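Local coordinates for protein papain-like cysteine protease (Porcine reproductive and respiratory syndrome virus, PDB 3MTV) that acts as a papain-like cysteine protease and a metal-dependent nuclease of the virus, and probably blocks host interferon signalling and mRNA export, at residues G17-A22 against N43-S48; G134-T139 against E180-P185; V146-S151 against P169-L174. All coordinates share one frame; numbering follows the deposited sequence.

Contact 1 belongs to the N-terminal sheet and its helix. Contacts 2 and 3 belong to the five-stranded sheet of the papain-like protease region. Both use strand 171-181: contact 3 pairs its start with 145-150 on one side, and contact 2 joins its end to 135-139 on the other. Their centres are about 24 Å apart. Contact 3 lies next to the probable active site, with the side chain of Phe171 about 4 Å from that of His159 and about 8 Å from that of Cys90. Contacts 1 and 2 lie away from it, about 41 Å apart between centres and on opposite sides of the chain's centre. The centres of contacts 1 and 3 are about 18 Å apart.

Contact 1: G17-A22 against N43-S48; sequences GKVSWA and NRLHTS
This is helix-on-sheet packing in the N-terminal part of the chain. Strand 18-22 belongs to a four-stranded antiparallel sheet, and residues 43-48, the end of helix 39-48, lie across one face of it. The two short axes come within 8.5 Å and cross at -53°. Val19 and Trp21 point toward the helix. Ser20 and Ala22 point away and pack on Tyr13 of the second subunit.

Trp21 does most of the work. Its first torsion puts CG in the crowded position between the backbone N and the carbonyl carbon (chi1 70°). Trp21 CB starts at the isobutyl group of Leu45, 3.7 Å from its CD1. Beyond CG, Trp21 CD1 meets Leu45 CD2 at 3.5 Å. Trp21 NE1 makes a weak hydrogen bond to Phe49 O, just after the segment. The five-membered ring lies under the backbone of His46. His46 CA sits over its face, 4.2 Å from the centroid, as a CH-pi contact. The six-membered ring receives the imidazole. His46 has CG anti to its backbone N and directs the ND1-CE1 side of its ring at the indole. Trp21 CE3, CZ3 and CH2 lie under His46 ND1, and CZ3 and CH2 are also near CE1. The pair is edge-to-face, with planes at 67° and centroids 4.6 Å apart.

Leu45 lies between Trp21 and Val19. CD2 meets the indole. Leu45 CD1 lies between Trp21 CB and Val19 CG1, 3.5 Å from the latter. Both side chains cross it obliquely. Ala10 of strand 10-15 also touches Trp21 and His46. No hydrogen bond joins the two segments, so they are held by apolar and aromatic packing. The imidazole is placed over the rim of the indole, where His46 ND1 lies 3.7 Å from Trp21 CE3.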
loop_
_atom_site.group_PDB
_atom_site.type_symbol
_atom_site.label_atom_id
_atom_site.label_comp_id
_atom_site.label_asym_id
_atom_site.label_seq_id
_atom_site.Cartn_x
_atom_site.Cartn_y
_atom_site.Cartn_z
ATOM N N GLY A 17 -13.900 1.673 -7.488
ATOM C CA GLY A 17 -13.322 1.777 -8.822
ATOM C C GLY A 17 -11.972 2.433 -8.637
ATOM O O GLY A 17 -11.311 2.943 -9.621
ATOM N N LYS A 18 -11.596 2.407 -7.339
ATOM C CA LYS A 18 -10.408 3.052 -6.769
ATOM C C LYS A 18 -9.206 2.094 -6.652
ATOM O O LYS A 18 -9.349 0.933 -6.372
ATOM C CB LYS A 18 -10.758 3.722 -5.421
ATOM C CG LYS A 18 -11.728 4.937 -5.481
ATOM C CD LYS A 18 -12.038 5.616 -4.112
ATOM C CE LYS A 18 -13.096 6.784 -4.258
ATOM N NZ LYS A 18 -12.939 7.997 -3.329
ATOM N N VAL A 19 -8.005 2.628 -6.796
ATOM C CA VAL A 19 -6.807 1.850 -7.062
ATOM C C VAL A 19 -5.480 2.550 -6.571
ATOM O O VAL A 19 -5.426 3.776 -6.438
ATOM C CB VAL A 19 -6.854 1.701 -8.496
ATOM C CG1 VAL A 19 -5.500 1.712 -9.118
ATOM C CG2 VAL A 19 -7.735 0.504 -8.808
ATOM N N SER A 20 -4.445 1.795 -6.199
ATOM C CA SER A 20 -3.267 2.375 -5.584
ATOM C C SER A 20 -2.071 1.565 -6.004
ATOM O O SER A 20 -2.176 0.427 -6.279
ATOM C CB SER A 20 -3.362 2.319 -4.051
ATOM O OG SER A 20 -2.057 2.101 -3.452
ATOM N N TRP A 21 -0.878 2.088 -5.990
ATOM C CA TRP A 21 0.155 1.087 -6.077
ATOM C C TRP A 21 1.192 1.289 -4.996
ATOM O O TRP A 21 1.210 2.304 -4.417
ATOM C CB TRP A 21 0.830 1.162 -7.422
ATOM C CG TRP A 21 1.721 2.396 -7.683
ATOM C CD1 TRP A 21 1.285 3.646 -8.060
ATOM C CD2 TRP A 21 3.151 2.500 -7.605
ATOM N NE1 TRP A 21 2.355 4.516 -8.236
ATOM C CE2 TRP A 21 3.507 3.839 -7.997
ATOM C CE3 TRP A 21 4.161 1.612 -7.262
ATOM C CZ2 TRP A 21 4.812 4.317 -8.026
ATOM C CZ3 TRP A 21 5.522 2.067 -7.337
ATOM C CH2 TRP A 21 5.811 3.424 -7.693
ATOM N N ALA A 22 2.126 0.366 -4.836
ATOM C CA ALA A 22 3.108 0.456 -3.784
ATOM C C ALA A 22 4.275 -0.407 -4.177
ATOM O O ALA A 22 4.097 -1.294 -5.006
ATOM C CB ALA A 22 2.491 -0.028 -2.520
ATOM N N ASN A 43 -0.056 -0.531 -15.697
ATOM C CA ASN A 43 0.691 0.410 -16.511
ATOM C C ASN A 43 0.323 1.878 -16.405
ATOM O O ASN A 43 1.240 2.736 -16.253
ATOM C CB ASN A 43 0.646 -0.040 -17.929
ATOM C CG ASN A 43 1.553 -1.201 -18.139
ATOM O OD1 ASN A 43 2.606 -1.040 -18.813
ATOM N ND2 ASN A 43 1.220 -2.387 -17.480
ATOM N N ARG A 44 -0.984 2.154 -16.462
ATOM C CA ARG A 44 -1.436 3.537 -16.413
ATOM C C ARG A 44 -0.955 4.152 -15.108
ATOM O O ARG A 44 0.065 4.866 -15.100
ATOM C CB ARG A 44 -2.953 3.707 -16.581
ATOM C CG ARG A 44 -3.260 4.040 -18.011
ATOM C CD ARG A 44 -4.717 3.931 -18.471
ATOM N NE ARG A 44 -4.620 3.912 -19.944
ATOM C CZ ARG A 44 -5.621 3.910 -20.837
ATOM N NH1 ARG A 44 -6.945 3.924 -20.474
ATOM N NH2 ARG A 44 -5.256 3.929 -22.133
ATOM N N LEU A 45 -1.707 3.866 -14.042
ATOM C CA LEU A 45 -1.263 3.910 -12.635
ATOM C C LEU A 45 0.186 3.943 -12.319
ATOM O O LEU A 45 0.656 4.862 -11.773
ATOM C CB LEU A 45 -1.695 2.686 -11.884
ATOM C CG LEU A 45 -2.240 3.116 -10.521
ATOM C CD1 LEU A 45 -2.063 2.056 -9.553
ATOM C CD2 LEU A 45 -1.523 4.314 -10.043
ATOM N N HIS A 46 0.917 2.907 -12.598
ATOM C CA HIS A 46 2.277 2.923 -12.069
ATOM C C HIS A 46 3.082 3.900 -12.801
ATOM O O HIS A 46 3.930 4.496 -12.224
ATOM C CB HIS A 46 2.818 1.526 -12.194
ATOM C CG HIS A 46 4.284 1.372 -12.038
ATOM N ND1 HIS A 46 4.867 1.118 -10.822
ATOM C CD2 HIS A 46 5.281 1.319 -12.956
ATOM C CE1 HIS A 46 6.157 0.931 -10.978
ATOM N NE2 HIS A 46 6.442 1.053 -12.268
ATOM N N THR A 47 2.807 4.071 -14.084
ATOM C CA THR A 47 3.573 4.979 -14.913
ATOM C C THR A 47 3.265 6.420 -14.561
ATOM O O THR A 47 4.161 7.300 -14.496
ATOM C CB THR A 47 3.393 4.681 -16.423
ATOM O OG1 THR A 47 4.392 3.715 -16.782
ATOM C CG2 THR A 47 3.715 5.903 -17.216
ATOM N N SER A 48 2.021 6.716 -14.272
ATOM C CA SER A 48 1.795 8.124 -14.074
ATOM C C SER A 48 1.625 8.710 -12.656
ATOM O O SER A 48 1.849 9.892 -12.413
ATOM C CB SER A 48 0.777 8.614 -15.104
ATOM O OG SER A 48 -0.247 7.706 -15.126
#

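Contact 2: G134-T139 against E180-P185; sequences GLRAVT and EPNTSP
Two backbone hydrogen bonds join the segments. Glu180 N gives one to Arg136 O at 2.8 Å, nearly along the C=O axis. Asn182 N gives the other to Gly134 O, also at 2.8 Å, from above the carbonyl plane.

The salt bridge is made side by side. Arg136 and Glu180 point the same way, and Arg136 grips the single oxygen OE2 of Glu180 with two nitrogens. Arg136 NE is 2.9 Å from Glu180 OE2, on the anti lone pair of that oxygen. Arg136 NH2 is 2.7 Å from Glu180 OE2 and meets it from above the carboxylate plane. OE2 lies in the guanidinium plane, although the two planar groups are turned 53° apart. The other oxygen, OE1, is bound by Arg178 in a second salt bridge, so the carboxylate is shared by two arginines and is probably ionised.

Here the end of strand 171-181 lies beside strand 135-139 in the five-stranded antiparallel sheet of the protease region. Gly134, with positive phi, is the C-prime residue of a Schellman motif that closes the preceding helix.

Side-chain to carbonyl bonds continue into the loop. The Arg136 chain bends at chi3 (141°) and brings its tip to the backbone of the loop 182-185. NH1 and NH2 grip Ser184 O end-on, with Arg136 NH1 at 2.8 Å nearly along the C=O axis. Arg136 NH1 also bonds Asn182 OD1 at 3.0 Å, in the plane of that carbonyl.

Packing contacts are fewer. Pro181 O lies over the centre of one guanidinium face, and Asn182 CB packs on Arg136 CB at 3.3 Å.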
loop_
_atom_site.group_PDB
_atom_site.type_symbol
_atom_site.label_atom_id
_atom_site.label_comp_id
_atom_site.label_asym_id
_atom_site.label_seq_id
_atom_site.Cartn_x
_atom_site.Cartn_y
_atom_site.Cartn_z
ATOM N N GLY A 134 7.861 41.014 2.197
ATOM C CA GLY A 134 6.993 41.772 3.085
ATOM C C GLY A 134 5.651 41.108 3.072
ATOM O O GLY A 134 4.679 41.611 3.566
ATOM N N LEU A 135 5.545 39.950 2.488
ATOM C CA LEU A 135 4.269 39.367 2.681
ATOM C C LEU A 135 4.306 38.400 3.819
ATOM O O LEU A 135 5.333 38.197 4.560
ATOM C CB LEU A 135 3.745 38.681 1.437
ATOM C CG LEU A 135 3.894 39.534 0.179
ATOM C CD1 LEU A 135 4.112 38.720 -1.040
ATOM C CD2 LEU A 135 2.710 40.440 0.024
ATOM N N ARG A 136 3.100 37.885 3.944
ATOM C CA ARG A 136 2.605 37.060 5.009
ATOM C C ARG A 136 1.291 36.371 4.587
ATOM O O ARG A 136 0.422 36.981 3.936
ATOM C CB ARG A 136 2.349 37.921 6.239
ATOM C CG ARG A 136 0.967 37.979 6.724
ATOM C CD ARG A 136 0.953 38.598 8.104
ATOM N NE ARG A 136 -0.142 39.520 8.447
ATOM C CZ ARG A 136 -0.015 40.488 9.352
ATOM N NH1 ARG A 136 1.153 40.661 9.963
ATOM N NH2 ARG A 136 -1.038 41.285 9.642
ATOM N N ALA A 137 1.152 35.088 4.919
ATOM C CA ALA A 137 -0.063 34.341 4.506
ATOM C C ALA A 137 -0.758 33.833 5.685
ATOM O O ALA A 137 -0.130 33.211 6.568
ATOM C CB ALA A 137 0.219 33.141 3.634
ATOM N N VAL A 138 -2.073 34.065 5.681
ATOM C CA VAL A 138 -2.861 33.854 6.879
ATOM C C VAL A 138 -4.034 33.054 6.562
ATOM O O VAL A 138 -4.738 33.263 5.557
ATOM C CB VAL A 138 -3.464 35.108 7.507
ATOM C CG1 VAL A 138 -3.991 34.735 8.903
ATOM C CG2 VAL A 138 -2.503 36.259 7.555
ATOM N N THR A 139 -4.247 32.188 7.523
ATOM C CA THR A 139 -5.196 31.178 7.453
ATOM C C THR A 139 -6.489 31.907 7.617
ATOM O O THR A 139 -6.714 32.520 8.631
ATOM C CB THR A 139 -4.918 30.264 8.560
ATOM O OG1 THR A 139 -5.708 29.113 8.293
ATOM C CG2 THR A 139 -5.176 31.005 10.005
ATOM N N GLU A 180 -1.365 38.822 2.792
ATOM C CA GLU A 180 -1.394 40.246 3.096
ATOM C C GLU A 180 -0.029 40.810 3.512
ATOM O O GLU A 180 0.909 40.087 3.740
ATOM C CB GLU A 180 -2.463 40.500 4.171
ATOM C CG GLU A 180 -1.994 40.207 5.636
ATOM C CD GLU A 180 -3.134 40.235 6.695
ATOM O OE1 GLU A 180 -4.300 40.337 6.219
ATOM O OE2 GLU A 180 -2.885 40.131 7.967
ATOM N N PRO A 181 0.081 42.132 3.554
ATOM C CA PRO A 181 1.365 42.671 3.927
ATOM C C PRO A 181 1.604 42.356 5.358
ATOM O O PRO A 181 0.646 42.431 6.139
ATOM C CB PRO A 181 1.205 44.190 3.708
ATOM C CG PRO A 181 0.109 44.386 2.624
ATOM C CD PRO A 181 -0.807 43.154 2.948
ATOM N N ASN A 182 2.864 42.029 5.674
ATOM C CA ASN A 182 3.220 41.447 6.941
ATOM C C ASN A 182 3.748 42.612 7.664
ATOM O O ASN A 182 4.860 42.533 8.199
ATOM C CB ASN A 182 4.372 40.429 6.798
ATOM C CG ASN A 182 4.595 39.680 8.088
ATOM O OD1 ASN A 182 3.697 39.666 8.844
ATOM N ND2 ASN A 182 5.774 39.122 8.369
ATOM N N THR A 183 2.955 43.691 7.739
ATOM C CA THR A 183 3.486 45.013 8.071
ATOM C C THR A 183 2.923 45.636 9.372
ATOM O O THR A 183 3.339 46.727 9.843
ATOM C CB THR A 183 3.196 45.922 6.902
ATOM O OG1 THR A 183 4.185 46.951 6.857
ATOM C CG2 THR A 183 1.636 46.445 6.911
ATOM N N SER A 184 1.974 44.918 9.944
ATOM C CA SER A 184 1.134 45.444 10.986
ATOM C C SER A 184 0.686 44.250 11.695
ATOM O O SER A 184 0.743 43.160 11.134
ATOM C CB SER A 184 -0.097 46.059 10.355
ATOM O OG SER A 184 0.358 47.237 9.727
ATOM N N PRO A 185 0.185 44.433 12.926
ATOM C CA PRO A 185 -0.051 43.268 13.771
ATOM C C PRO A 185 -1.140 42.387 13.281
ATOM O O PRO A 185 -1.981 42.742 12.487
ATOM C CB PRO A 185 -0.402 43.884 15.097
ATOM C CG PRO A 185 0.431 45.061 15.132
ATOM C CD PRO A 185 0.228 45.651 13.746
#

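Contact 3: V146-S151 against P169-L174; sequences VIQYFS and PGFEDL
Two neighbouring antiparallel strands of the papain-like protease sheet, 146-150 and 171-174, meet beside the probable catalytic His159. Tyr149 and Glu172 form the hydrogen-bonded pair. Tyr149 N donates to Glu172 O at 3.2 Å, in the carbonyl plane, and a weak bond returns from Glu172 N to Tyr149 O. Next along, Leu174 N donates to Ile147 O at 2.7 Å. At the other end, Ser151 N makes a weak bond to Gly170 O.

Phe150 and Phe171 form a non-hydrogen-bonded pair, with both side chains on the same face of the sheet. With CG anti to the backbone N, the Phe150 ring presents its edge to the face of Phe171. The centroids are 5.0 Å apart and the planes lie at 52°. Phe150 CD1 stands over the centre of the Phe171 ring, and Phe150 CB touches Phe171 CE2 at 3.7 Å.

Tyr149 and Glu172 occupy the opposite face. Tyr149 CG takes the crowded position between the backbone N and the carbonyl carbon (chi1 60°), which lays the ring across the partner strand. Glu172 CB then sits over one face of the Tyr149 ring, 3.7 Å from the centroid, as a CH-pi contact. Leu174 CG reaches the ring edge, 3.8 Å from Tyr149 CD1.

The ring of Phe171 also meets that of His159, with planes at about 45°, and Pro86 touches Phe171 as well. Phe150 would then be second-shell to the probable catalytic histidine, packing on the ring that borders the imidazole. The Phe171 ring gives His159 an apolar neighbour, which may disfavour the charged form of the imidazole.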
loop_
_atom_site.group_PDB
_atom_site.type_symbol
_atom_site.label_atom_id
_atom_site.label_comp_id
_atom_site.label_asym_id
_atom_site.label_seq_id
_atom_site.Cartn_x
_atom_site.Cartn_y
_atom_site.Cartn_z
ATOM N N VAL A 146 -7.507 28.593 -1.983
ATOM C CA VAL A 146 -7.508 27.215 -1.581
ATOM C C VAL A 146 -6.188 26.549 -1.678
ATOM O O VAL A 146 -5.538 26.483 -2.766
ATOM C CB VAL A 146 -8.327 26.325 -2.472
ATOM C CG1 VAL A 146 -9.026 25.405 -1.587
ATOM C CG2 VAL A 146 -9.293 27.096 -3.316
ATOM N N ILE A 147 -5.867 25.957 -0.532
ATOM C CA ILE A 147 -4.774 25.012 -0.495
ATOM C C ILE A 147 -5.251 23.595 -0.733
ATOM O O ILE A 147 -6.230 23.167 -0.116
ATOM C CB ILE A 147 -4.104 25.022 0.864
ATOM C CG1 ILE A 147 -3.709 26.423 1.271
ATOM C CG2 ILE A 147 -2.799 24.299 0.759
ATOM C CD1 ILE A 147 -2.714 26.984 0.264
ATOM N N GLN A 148 -4.574 22.881 -1.624
ATOM C CA GLN A 148 -4.944 21.484 -1.934
ATOM C C GLN A 148 -3.862 20.460 -1.957
ATOM O O GLN A 148 -2.656 20.747 -2.132
ATOM C CB GLN A 148 -5.642 21.358 -3.271
ATOM C CG GLN A 148 -6.600 22.458 -3.474
ATOM C CD GLN A 148 -7.485 22.169 -4.590
ATOM O OE1 GLN A 148 -8.697 21.993 -4.380
ATOM N NE2 GLN A 148 -6.908 22.102 -5.817
ATOM N N TYR A 149 -4.331 19.236 -1.804
ATOM C CA TYR A 149 -3.437 18.116 -1.798
ATOM C C TYR A 149 -4.001 17.205 -2.798
ATOM O O TYR A 149 -5.174 17.196 -3.199
ATOM C CB TYR A 149 -3.412 17.405 -0.454
ATOM C CG TYR A 149 -4.746 16.851 0.013
ATOM C CD1 TYR A 149 -5.511 17.577 0.877
ATOM C CD2 TYR A 149 -5.226 15.600 -0.420
ATOM C CE1 TYR A 149 -6.708 17.130 1.330
ATOM C CE2 TYR A 149 -6.441 15.113 0.022
ATOM C CZ TYR A 149 -7.182 15.912 0.914
ATOM O OH TYR A 149 -8.413 15.560 1.414
ATOM N N PHE A 150 -3.110 16.402 -3.225
ATOM C CA PHE A 150 -3.533 15.433 -4.140
ATOM C C PHE A 150 -3.846 14.117 -3.503
ATOM O O PHE A 150 -2.915 13.378 -2.998
ATOM C CB PHE A 150 -2.355 15.149 -4.922
ATOM C CG PHE A 150 -2.601 14.199 -5.936
ATOM C CD1 PHE A 150 -3.494 14.494 -6.928
ATOM C CD2 PHE A 150 -1.927 13.038 -5.980
ATOM C CE1 PHE A 150 -3.685 13.665 -7.958
ATOM C CE2 PHE A 150 -2.109 12.194 -7.025
ATOM C CZ PHE A 150 -3.006 12.505 -8.001
ATOM N N SER A 151 -5.132 13.791 -3.487
ATOM C CA SER A 151 -5.469 12.393 -3.203
ATOM C C SER A 151 -5.514 11.932 -1.773
ATOM O O SER A 151 -6.428 11.166 -1.516
ATOM C CB SER A 151 -4.490 11.455 -3.926
ATOM O OG SER A 151 -4.648 10.133 -3.512
ATOM N N PRO A 169 -7.971 17.145 -11.159
ATOM C CA PRO A 169 -8.476 15.797 -10.905
ATOM C C PRO A 169 -7.695 15.186 -9.790
ATOM O O PRO A 169 -6.457 15.176 -9.925
ATOM C CB PRO A 169 -8.108 15.029 -12.187
ATOM C CG PRO A 169 -7.823 16.041 -13.172
ATOM C CD PRO A 169 -7.475 17.340 -12.512
ATOM N N GLY A 170 -8.369 14.648 -8.768
ATOM C CA GLY A 170 -7.640 14.127 -7.626
ATOM C C GLY A 170 -7.156 15.192 -6.665
ATOM O O GLY A 170 -6.450 14.907 -5.725
ATOM N N PHE A 171 -7.505 16.440 -6.898
ATOM C CA PHE A 171 -7.201 17.393 -5.874
ATOM C C PHE A 171 -8.385 17.791 -5.016
ATOM O O PHE A 171 -9.573 17.892 -5.434
ATOM C CB PHE A 171 -6.543 18.630 -6.441
ATOM C CG PHE A 171 -5.169 18.397 -6.937
ATOM C CD1 PHE A 171 -4.963 17.970 -8.189
ATOM C CD2 PHE A 171 -4.046 18.639 -6.113
ATOM C CE1 PHE A 171 -3.576 17.771 -8.651
ATOM C CE2 PHE A 171 -2.722 18.417 -6.531
ATOM C CZ PHE A 171 -2.466 18.011 -7.797
ATOM N N GLU A 172 -8.015 18.118 -3.819
ATOM C CA GLU A 172 -8.914 18.031 -2.741
ATOM C C GLU A 172 -8.621 19.169 -1.785
ATOM O O GLU A 172 -7.520 19.365 -1.323
ATOM C CB GLU A 172 -8.589 16.699 -2.118
ATOM C CG GLU A 172 -8.542 15.586 -3.183
ATOM C CD GLU A 172 -9.969 15.004 -3.443
ATOM O OE1 GLU A 172 -10.771 15.416 -2.534
ATOM O OE2 GLU A 172 -10.263 14.198 -4.458
ATOM N N ASP A 173 -9.637 19.953 -1.542
ATOM C CA ASP A 173 -9.467 21.196 -0.863
ATOM C C ASP A 173 -9.017 20.835 0.513
ATOM O O ASP A 173 -9.672 20.149 1.223
ATOM C CB ASP A 173 -10.836 21.911 -0.730
ATOM C CG ASP A 173 -11.333 22.522 -2.030
ATOM O OD1 ASP A 173 -12.178 23.403 -1.848
ATOM O OD2 ASP A 173 -10.964 22.161 -3.195
ATOM N N LEU A 174 -7.925 21.405 0.923
ATOM C CA LEU A 174 -7.471 21.304 2.286
ATOM C C LEU A 174 -7.885 22.453 3.179
ATOM O O LEU A 174 -8.625 22.232 4.128
ATOM C CB LEU A 174 -5.993 21.404 2.235
ATOM C CG LEU A 174 -5.313 20.549 3.259
ATOM C CD1 LEU A 174 -4.091 21.254 3.683
ATOM C CD2 LEU A 174 -6.179 20.334 4.431
#